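Local coordinates for protein succinate dehydrogenase (Membrane anchor subunit) (Mycolicibacterium smegmatis, PDB 7D6V) that anchors succinate dehydrogenase in the membrane, holds a Rieske-type iron-sulfur cluster and binds ubiquinone, to which it probably relays electrons from succinate oxidation, at residues A120-V125 and I150-H155; Y116-Y121 and T142-F147. All coordinates share one frame; numbering follows the deposited sequence.

Contact 1: A120-V125 and I150-H155; sequences AYYRSV and ILQNIH. With PEV ((1S)-2-{[(2-aminoethoxy)(hydroxy)phosphoryl]oxy}-1-[(palmitoyloxy)methyl]ethyl stearate), chain I; FES (Fe2/s2 (inorganic) cluster), chain J.
Tyr122 and Gln152 bring the two backbones nearest each other, yet their CA atoms stand 12.5 Å apart, so helix 115-124 and the 3-10 turn 151-153 meet through long side chains alone. The Gln152 amide is the hub: its NE2 donates to both tyrosine hydroxyls, at 2.9 Å to Tyr122 OH and 3.2 Å to Tyr121 OH. The bond to Tyr121 is the straighter one; it leaves close to the amide plane and meets that ring at its edge, the two planes only 20° apart. Tyr122 stands almost perpendicular to the amide, at 89°, and its hydroxyl takes the hydrogen from outside the amide plane. A bend at chi2 of Gln152 (-95°) turns the amide toward this pair. Both hydroxyls have a further partner, Leu112 O for Tyr121 and probably Glu144 OE1 for Tyr122, so these buried groups are satisfied.

Both lipid tails touch this group. PEV C38 lies over one face of the Tyr121 ring, toward its rim and 3.8 Å above its plane, while C21 of the other tail comes within 3.4 Å of Gln152 NE2. Just past the turn, at the start of helix 155-175, His155 presents its ring edge to the cluster, NE2 2.5 Å from FE2. The two segments thereby supply Tyr121, Leu151 and Gln152 to the phospholipid pocket and His155 to the cluster site of this Rieske-type membrane anchor.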
loop_
_atom_site.group_PDB
_atom_site.type_symbol
_atom_site.label_atom_id
_atom_site.label_comp_id
_atom_site.label_asym_id
_atom_site.label_seq_id
_atom_site.Cartn_x
_atom_site.Cartn_y
_atom_site.Cartn_z
ATOM N N ALA C 120 19.111 19.987 10.378
ATOM C CA ALA C 120 20.467 20.114 9.864
ATOM C C ALA C 120 21.498 19.892 10.960
ATOM O O ALA C 120 22.402 19.063 10.813
ATOM C CB ALA C 120 20.653 21.484 9.214
ATOM N N TYR C 121 21.370 20.595 12.087
ATOM C CA TYR C 121 22.425 20.437 13.077
ATOM C C TYR C 121 22.228 19.228 13.985
ATOM O O TYR C 121 23.225 18.707 14.478
ATOM C CB TYR C 121 22.643 21.710 13.913
ATOM C CG TYR C 121 21.497 22.260 14.728
ATOM C CD1 TYR C 121 20.915 23.474 14.398
ATOM C CD2 TYR C 121 21.026 21.594 15.848
ATOM C CE1 TYR C 121 19.886 23.996 15.143
ATOM C CE2 TYR C 121 19.993 22.105 16.598
ATOM C CZ TYR C 121 19.427 23.307 16.240
ATOM O OH TYR C 121 18.399 23.825 16.986
ATOM N N TYR C 122 21.005 18.721 14.167
ATOM C CA TYR C 122 20.852 17.442 14.853
ATOM C C TYR C 122 21.548 16.335 14.078
ATOM O O TYR C 122 22.104 15.406 14.672
ATOM C CB TYR C 122 19.374 17.098 15.042
ATOM C CG TYR C 122 18.662 17.885 16.113
ATOM C CD1 TYR C 122 19.348 18.401 17.199
ATOM C CD2 TYR C 122 17.295 18.100 16.041
ATOM C CE1 TYR C 122 18.695 19.121 18.172
ATOM C CE2 TYR C 122 16.636 18.816 17.007
ATOM C CZ TYR C 122 17.339 19.324 18.071
ATOM O OH TYR C 122 16.678 20.039 19.038
ATOM N N ARG C 123 21.515 16.406 12.746
ATOM C CA ARG C 123 22.274 15.449 11.949
ATOM C C ARG C 123 23.772 15.729 12.015
ATOM O O ARG C 123 24.574 14.813 12.226
ATOM C CB ARG C 123 21.790 15.470 10.502
ATOM C CG ARG C 123 20.466 14.779 10.275
ATOM C CD ARG C 123 20.430 14.153 8.904
ATOM N NE ARG C 123 19.078 13.816 8.479
ATOM C CZ ARG C 123 18.798 13.124 7.382
ATOM N NH1 ARG C 123 19.779 12.693 6.605
ATOM N NH2 ARG C 123 17.540 12.859 7.065
ATOM N N SER C 124 24.170 16.991 11.848
ATOM C CA SER C 124 25.567 17.320 11.582
ATOM C C SER C 124 26.416 17.445 12.843
ATOM O O SER C 124 27.513 16.884 12.905
ATOM C CB SER C 124 25.645 18.618 10.776
ATOM O OG SER C 124 24.926 18.506 9.565
ATOM N N VAL C 125 25.945 18.184 13.841
ATOM C CA VAL C 125 26.727 18.449 15.041
ATOM C C VAL C 125 26.438 17.423 16.123
ATOM O O VAL C 125 27.354 16.846 16.710
ATOM C CB VAL C 125 26.441 19.881 15.538
ATOM C CG1 VAL C 125 27.305 20.214 16.741
ATOM C CG2 VAL C 125 26.646 20.880 14.418
ATOM N N ILE C 150 13.414 21.058 25.115
ATOM C CA ILE C 150 11.976 21.301 25.143
ATOM C C ILE C 150 11.661 22.746 24.774
ATOM O O ILE C 150 10.527 23.055 24.395
ATOM C CB ILE C 150 11.390 20.936 26.524
ATOM C CG1 ILE C 150 9.862 20.856 26.485
ATOM C CG2 ILE C 150 11.799 21.947 27.564
ATOM C CD1 ILE C 150 9.324 19.709 25.689
ATOM N N LEU C 151 12.650 23.638 24.853
ATOM C CA LEU C 151 12.448 25.050 24.561
ATOM C C LEU C 151 12.349 25.341 23.072
ATOM O O LEU C 151 12.090 26.488 22.704
ATOM C CB LEU C 151 13.580 25.876 25.167
ATOM C CG LEU C 151 13.652 25.925 26.692
ATOM C CD1 LEU C 151 14.905 26.648 27.141
ATOM C CD2 LEU C 151 12.418 26.587 27.269
ATOM N N GLN C 152 12.547 24.346 22.210
ATOM C CA GLN C 152 12.385 24.555 20.778
ATOM C C GLN C 152 10.935 24.766 20.376
ATOM O O GLN C 152 10.674 25.090 19.213
ATOM C CB GLN C 152 12.962 23.371 20.004
ATOM C CG GLN C 152 14.362 22.979 20.419
ATOM C CD GLN C 152 15.419 23.606 19.546
ATOM O OE1 GLN C 152 15.241 24.708 19.037
ATOM N NE2 GLN C 152 16.532 22.909 19.370
ATOM N N ASN C 153 9.994 24.589 21.299
ATOM C CA ASN C 153 8.571 24.700 21.016
ATOM C C ASN C 153 8.060 26.134 21.043
ATOM O O ASN C 153 6.873 26.351 20.785
ATOM C CB ASN C 153 7.777 23.854 22.013
ATOM C CG ASN C 153 8.019 22.372 21.838
ATOM O OD1 ASN C 153 7.576 21.772 20.862
ATOM N ND2 ASN C 153 8.722 21.773 22.786
ATOM N N ILE C 154 8.912 27.109 21.341
ATOM C CA ILE C 154 8.517 28.510 21.335
ATOM C C ILE C 154 8.913 29.190 20.025
ATOM O O ILE C 154 9.050 30.409 19.978
ATOM C CB ILE C 154 9.086 29.265 22.544
ATOM C CG1 ILE C 154 10.612 29.229 22.524
ATOM C CG2 ILE C 154 8.557 28.679 23.832
ATOM C CD1 ILE C 154 11.250 29.937 23.686
ATOM N N HIS C 155 9.107 28.410 18.962
ATOM C CA HIS C 155 9.584 28.958 17.700
ATOM C C HIS C 155 8.623 29.981 17.106
ATOM O O HIS C 155 9.059 30.899 16.404
ATOM C CB HIS C 155 9.829 27.822 16.711
ATOM C CG HIS C 155 10.365 28.276 15.393
ATOM N ND1 HIS C 155 11.484 29.070 15.281
ATOM C CD2 HIS C 155 9.929 28.058 14.133
ATOM C CE1 HIS C 155 11.718 29.317 14.006
ATOM N NE2 HIS C 155 10.790 28.713 13.290
HETATM C C48 PEV I . 22.031 30.695 10.166
HETATM C C47 PEV I . 22.495 30.956 11.594
HETATM C C46 PEV I . 22.032 29.842 12.524
HETATM C C45 PEV I . 22.941 28.627 12.398
HETATM C C44 PEV I . 23.076 27.886 13.722
HETATM C C43 PEV I . 23.630 26.480 13.528
HETATM C C42 PEV I . 24.584 26.114 14.654
HETATM C C41 PEV I . 23.919 25.175 15.648
HETATM C C40 PEV I . 24.946 24.378 16.435
HETATM C C39 PEV I . 24.581 24.339 17.908
HETATM C C38 PEV I . 23.487 23.309 18.147
HETATM C C37 PEV I . 24.081 21.931 18.405
HETATM C C36 PEV I . 23.491 21.306 19.656
HETATM C C35 PEV I . 22.369 20.339 19.306
HETATM C C34 PEV I . 22.242 19.263 20.373
HETATM C C33 PEV I . 22.192 19.876 21.762
HETATM C C32 PEV I . 22.696 18.889 22.801
HETATM C C31 PEV I . 21.545 18.105 23.406
HETATM O O31 PEV I . 20.914 17.367 22.731
HETATM O O2 PEV I . 21.239 18.254 24.757
HETATM C C2 PEV I . 21.503 17.103 25.498
HETATM C C1 PEV I . 20.195 16.351 25.699
HETATM O O3P PEV I . 20.060 15.424 24.662
HETATM P P PEV I . 19.994 13.821 25.037
HETATM O O1P PEV I . 21.386 13.282 25.250
HETATM O O2P PEV I . 19.324 13.074 23.913
HETATM O O4P PEV I . 19.137 13.641 26.429
HETATM C C4 PEV I . 19.835 13.449 27.625
HETATM C C5 PEV I . 19.092 14.191 28.734
HETATM N N6 PEV I . 19.987 14.468 29.842
HETATM C C3 PEV I . 22.105 17.501 26.843
HETATM O O3 PEV I . 23.125 18.424 26.586
HETATM C C11 PEV I . 22.845 19.726 27.014
HETATM O O11 PEV I . 22.663 19.948 28.162
HETATM C C12 PEV I . 22.762 20.862 26.000
HETATM C C13 PEV I . 23.561 22.085 26.441
HETATM C C14 PEV I . 23.904 22.998 25.268
HETATM C C15 PEV I . 22.692 23.297 24.391
HETATM C C16 PEV I . 22.413 24.795 24.319
HETATM C C17 PEV I . 21.989 25.281 22.934
HETATM C C18 PEV I . 21.864 24.161 21.902
HETATM C C19 PEV I . 20.491 24.111 21.232
HETATM C C20 PEV I . 19.476 25.066 21.861
HETATM C C21 PEV I . 18.320 25.371 20.913
HETATM C C22 PEV I . 17.592 26.660 21.284
HETATM C C23 PEV I . 16.367 26.435 22.167
HETATM C C24 PEV I . 16.233 27.546 23.201
HETATM C C25 PEV I . 15.592 28.800 22.618
HETATM C C26 PEV I . 16.503 30.018 22.747
HETATM FE FE1 FES J . 11.993 27.240 9.631
HETATM FE FE2 FES J . 10.069 28.662 10.862
HETATM S S1 FES J . 10.213 26.476 10.669
HETATM S S2 FES J . 11.807 29.428 9.760
#

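Contact 2: Y116-Y121 and T142-F147; sequences YYRKAY and TGETRF. With PEV ((1S)-2-{[(2-aminoethoxy)(hydroxy)phosphoryl]oxy}-1-[(palmitoyloxy)methyl]ethyl stearate), chain I; UQ1 (ubiquinone-1), chain H.
Arg118 and Glu144 form a buried, side-on salt bridge that ties helix 115-124 to the loop ahead of helix 147-150, with CA atoms 10.7 Å apart. NE and NH2 of Arg118 both converge on a single carboxylate oxygen, Glu144 OE1, each at 3.2 Å. That oxygen sits at the guanidinium edge, in its plane, but the two nitrogens reach it on its syn side from about 30° out of the carboxylate plane, both from the same face. The two flat groups are accordingly skewed, by 41°. NH2 also makes a weak bond to OE2. Arg118 gets there by bending at chi2 and chi3, whereas Glu144 runs out extended beyond CG to meet it.

Arg118 has further partners: its NH1 bonds to Thr113 O, and the guanidinium makes a cation-pi contact with Tyr115. At the glutamate end, Lys228 of the neighbouring iron-sulfur subunit adds only a long, weak ion pair to Glu144 OE2.

The same two segments also touch the lipid and the quinone. The CA of Arg118 lies over the face of the Tyr121 ring opposite the one that the lipid tail covers. In the loop, Thr142 grips the lipid phosphate twice: its backbone N donates to PEV O2P at 3.1 Å in a nearly straight bond (168°), and its OG1 donates to PEV O4P at 2.7 Å. Thr142 CG2 also rests 3.8 Å above one face of the Arg146 guanidinium. At the other end of the loop, Phe147 turns its ring edge to the ubiquinone: CD1 is 3.7 Å from the quinone methyl CM5, and CB is 3.5 Å from the carbonyl O4.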
loop_
_atom_site.group_PDB
_atom_site.type_symbol
_atom_site.label_atom_id
_atom_site.label_comp_id
_atom_site.label_asym_id
_atom_site.label_seq_id
_atom_site.Cartn_x
_atom_site.Cartn_y
_atom_site.Cartn_z
ATOM N N TYR C 116 13.776 23.335 9.972
ATOM C CA TYR C 116 14.793 22.832 9.055
ATOM C C TYR C 116 16.177 22.848 9.694
ATOM O O TYR C 116 16.930 21.875 9.594
ATOM C CB TYR C 116 14.819 23.630 7.755
ATOM C CG TYR C 116 16.083 23.325 6.990
ATOM C CD1 TYR C 116 16.296 22.064 6.451
ATOM C CD2 TYR C 116 17.086 24.272 6.855
ATOM C CE1 TYR C 116 17.458 21.762 5.787
ATOM C CE2 TYR C 116 18.251 23.979 6.186
ATOM C CZ TYR C 116 18.429 22.723 5.651
ATOM O OH TYR C 116 19.589 22.424 4.978
ATOM N N TYR C 117 16.536 23.957 10.341
ATOM C CA TYR C 117 17.867 24.058 10.925
ATOM C C TYR C 117 18.066 23.041 12.035
ATOM O O TYR C 117 19.174 22.527 12.214
ATOM C CB TYR C 117 18.109 25.473 11.444
ATOM C CG TYR C 117 18.526 26.446 10.372
ATOM C CD1 TYR C 117 19.825 26.467 9.893
ATOM C CD2 TYR C 117 17.620 27.344 9.835
ATOM C CE1 TYR C 117 20.207 27.354 8.911
ATOM C CE2 TYR C 117 17.991 28.233 8.856
ATOM C CZ TYR C 117 19.285 28.235 8.398
ATOM O OH TYR C 117 19.654 29.125 7.421
ATOM N N ARG C 118 17.006 22.734 12.785
ATOM C CA ARG C 118 17.107 21.699 13.803
ATOM C C ARG C 118 17.474 20.363 13.182
ATOM O O ARG C 118 18.357 19.665 13.685
ATOM C CB ARG C 118 15.800 21.592 14.584
ATOM C CG ARG C 118 15.738 22.505 15.786
ATOM C CD ARG C 118 14.374 23.117 15.945
ATOM N NE ARG C 118 13.439 22.181 16.557
ATOM C CZ ARG C 118 12.136 22.393 16.661
ATOM N NH1 ARG C 118 11.608 23.513 16.193
ATOM N NH2 ARG C 118 11.361 21.487 17.232
ATOM N N LYS C 119 16.821 19.998 12.077
ATOM C CA LYS C 119 17.218 18.806 11.336
ATOM C C LYS C 119 18.690 18.862 10.960
ATOM O O LYS C 119 19.450 17.913 11.207
ATOM C CB LYS C 119 16.364 18.666 10.079
ATOM C CG LYS C 119 16.729 17.467 9.233
ATOM C CD LYS C 119 15.929 17.409 7.953
ATOM C CE LYS C 119 16.726 17.954 6.794
ATOM N NZ LYS C 119 17.785 16.998 6.379
ATOM N N ALA C 120 19.111 19.987 10.378
ATOM C CA ALA C 120 20.467 20.114 9.864
ATOM C C ALA C 120 21.498 19.892 10.960
ATOM O O ALA C 120 22.402 19.063 10.813
ATOM C CB ALA C 120 20.653 21.484 9.214
ATOM N N TYR C 121 21.370 20.595 12.087
ATOM C CA TYR C 121 22.425 20.437 13.077
ATOM C C TYR C 121 22.228 19.228 13.985
ATOM O O TYR C 121 23.225 18.707 14.478
ATOM C CB TYR C 121 22.643 21.710 13.913
ATOM C CG TYR C 121 21.497 22.260 14.728
ATOM C CD1 TYR C 121 20.915 23.474 14.398
ATOM C CD2 TYR C 121 21.026 21.594 15.848
ATOM C CE1 TYR C 121 19.886 23.996 15.143
ATOM C CE2 TYR C 121 19.993 22.105 16.598
ATOM C CZ TYR C 121 19.427 23.307 16.240
ATOM O OH TYR C 121 18.399 23.825 16.986
ATOM N N THR C 142 16.903 11.315 24.597
ATOM C CA THR C 142 15.611 11.805 25.045
ATOM C C THR C 142 14.896 12.652 24.004
ATOM O O THR C 142 13.694 12.892 24.149
ATOM C CB THR C 142 15.764 12.614 26.341
ATOM O OG1 THR C 142 16.421 13.856 26.064
ATOM C CG2 THR C 142 16.566 11.834 27.359
ATOM N N GLY C 143 15.586 13.098 22.967
ATOM C CA GLY C 143 14.937 13.895 21.940
ATOM C C GLY C 143 14.734 15.314 22.405
ATOM O O GLY C 143 15.659 15.957 22.900
ATOM N N GLU C 144 13.513 15.810 22.247
ATOM C CA GLU C 144 13.141 17.159 22.656
ATOM C C GLU C 144 12.198 17.125 23.853
ATOM O O GLU C 144 11.240 17.893 23.934
ATOM C CB GLU C 144 12.513 17.917 21.492
ATOM C CG GLU C 144 13.527 18.469 20.509
ATOM C CD GLU C 144 12.886 18.982 19.240
ATOM O OE1 GLU C 144 13.618 19.490 18.366
ATOM O OE2 GLU C 144 11.650 18.880 19.115
ATOM N N THR C 145 12.461 16.218 24.792
ATOM C CA THR C 145 11.601 16.019 25.949
ATOM C C THR C 145 12.112 16.690 27.218
ATOM O O THR C 145 11.310 16.959 28.116
ATOM C CB THR C 145 11.420 14.521 26.217
ATOM O OG1 THR C 145 12.678 13.852 26.075
ATOM C CG2 THR C 145 10.434 13.918 25.238
ATOM N N ARG C 146 13.409 16.970 27.316
ATOM C CA ARG C 146 14.016 17.470 28.539
ATOM C C ARG C 146 14.255 18.975 28.441
ATOM O O ARG C 146 14.051 19.594 27.397
ATOM C CB ARG C 146 15.316 16.723 28.831
ATOM C CG ARG C 146 15.159 15.223 28.893
ATOM C CD ARG C 146 14.967 14.750 30.314
ATOM N NE ARG C 146 14.643 13.329 30.366
ATOM C CZ ARG C 146 15.372 12.421 31.005
ATOM N NH1 ARG C 146 15.004 11.149 31.001
ATOM N NH2 ARG C 146 16.474 12.787 31.644
ATOM N N PHE C 147 14.742 19.556 29.541
ATOM C CA PHE C 147 14.660 21.005 29.730
ATOM C C PHE C 147 15.315 21.823 28.625
ATOM O O PHE C 147 14.681 22.778 28.145
ATOM C CB PHE C 147 15.249 21.397 31.087
ATOM C CG PHE C 147 15.843 22.778 31.101
ATOM C CD1 PHE C 147 15.033 23.900 31.015
ATOM C CD2 PHE C 147 17.213 22.957 31.179
ATOM C CE1 PHE C 147 15.576 25.164 31.016
ATOM C CE2 PHE C 147 17.760 24.222 31.182
ATOM C CZ PHE C 147 16.941 25.325 31.101
HETATM C C48 PEV I . 22.031 30.695 10.166
HETATM C C47 PEV I . 22.495 30.956 11.594
HETATM C C46 PEV I . 22.032 29.842 12.524
HETATM C C45 PEV I . 22.941 28.627 12.398
HETATM C C44 PEV I . 23.076 27.886 13.722
HETATM C C43 PEV I . 23.630 26.480 13.528
HETATM C C42 PEV I . 24.584 26.114 14.654
HETATM C C41 PEV I . 23.919 25.175 15.648
HETATM C C40 PEV I . 24.946 24.378 16.435
HETATM C C39 PEV I . 24.581 24.339 17.908
HETATM C C38 PEV I . 23.487 23.309 18.147
HETATM C C37 PEV I . 24.081 21.931 18.405
HETATM C C36 PEV I . 23.491 21.306 19.656
HETATM C C35 PEV I . 22.369 20.339 19.306
HETATM C C34 PEV I . 22.242 19.263 20.373
HETATM C C33 PEV I . 22.192 19.876 21.762
HETATM C C32 PEV I . 22.696 18.889 22.801
HETATM C C31 PEV I . 21.545 18.105 23.406
HETATM O O31 PEV I . 20.914 17.367 22.731
HETATM O O2 PEV I . 21.239 18.254 24.757
HETATM C C2 PEV I . 21.503 17.103 25.498
HETATM C C1 PEV I . 20.195 16.351 25.699
HETATM O O3P PEV I . 20.060 15.424 24.662
HETATM P P PEV I . 19.994 13.821 25.037
HETATM O O1P PEV I . 21.386 13.282 25.250
HETATM O O2P PEV I . 19.324 13.074 23.913
HETATM O O4P PEV I . 19.137 13.641 26.429
HETATM C C4 PEV I . 19.835 13.449 27.625
HETATM C C5 PEV I . 19.092 14.191 28.734
HETATM N N6 PEV I . 19.987 14.468 29.842
HETATM C C3 PEV I . 22.105 17.501 26.843
HETATM O O3 PEV I . 23.125 18.424 26.586
HETATM C C11 PEV I . 22.845 19.726 27.014
HETATM O O11 PEV I . 22.663 19.948 28.162
HETATM C C12 PEV I . 22.762 20.862 26.000
HETATM C C13 PEV I . 23.561 22.085 26.441
HETATM C C14 PEV I . 23.904 22.998 25.268
HETATM C C15 PEV I . 22.692 23.297 24.391
HETATM C C16 PEV I . 22.413 24.795 24.319
HETATM C C17 PEV I . 21.989 25.281 22.934
HETATM C C18 PEV I . 21.864 24.161 21.902
HETATM C C19 PEV I . 20.491 24.111 21.232
HETATM C C20 PEV I . 19.476 25.066 21.861
HETATM C C21 PEV I . 18.320 25.371 20.913
HETATM C C22 PEV I . 17.592 26.660 21.284
HETATM C C23 PEV I . 16.367 26.435 22.167
HETATM C C24 PEV I . 16.233 27.546 23.201
HETATM C C25 PEV I . 15.592 28.800 22.618
HETATM C C26 PEV I . 16.503 30.018 22.747
HETATM C C1 UQ1 H . 7.879 22.569 30.249
HETATM O O1 UQ1 H . 6.788 22.776 29.844
HETATM C C2 UQ1 H . 8.240 21.198 30.813
HETATM O O2 UQ1 H . 7.281 20.180 30.854
HETATM C CM2 UQ1 H . 6.797 19.898 32.136
HETATM C C3 UQ1 H . 9.651 20.938 31.332
HETATM O O3 UQ1 H . 9.985 19.682 31.851
HETATM C CM3 UQ1 H . 10.414 18.762 30.890
HETATM C C4 UQ1 H . 10.695 22.047 31.289
HETATM O O4 UQ1 H . 11.788 21.845 31.692
HETATM C C5 UQ1 H . 10.333 23.417 30.724
HETATM C CM5 UQ1 H . 11.377 24.528 30.677
HETATM C C6 UQ1 H . 8.923 23.677 30.207
HETATM C C7 UQ1 H . 8.559 25.043 29.636
HETATM C C8 UQ1 H . 8.845 25.013 28.136
HETATM C C9 UQ1 H . 8.073 25.652 27.287
HETATM C C10 UQ1 H . 6.868 26.441 27.791
HETATM C C11 UQ1 H . 8.387 25.598 25.796
#

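Contacts 1 and 2 share Ala120 and Tyr121 of helix 115-124, and their centres lie about 3 Å apart. They are joined by a probable hydrogen bond of 3.2 Å between Tyr122 OH and Glu144 OE1, which connects the glutamine-tyrosine cluster of contact 1 with the salt bridge of contact 2. Gln152 packs against the same bridge, its backbone O 3.5 Å from Arg118 NH1. Together they lie among three bound groups: both touch the phospholipid, the Arg118 side chain comes within about 6 Å of the iron-sulfur cluster and that of Gln152 within about 8 Å of ubiquinone, nearest atoms in each case.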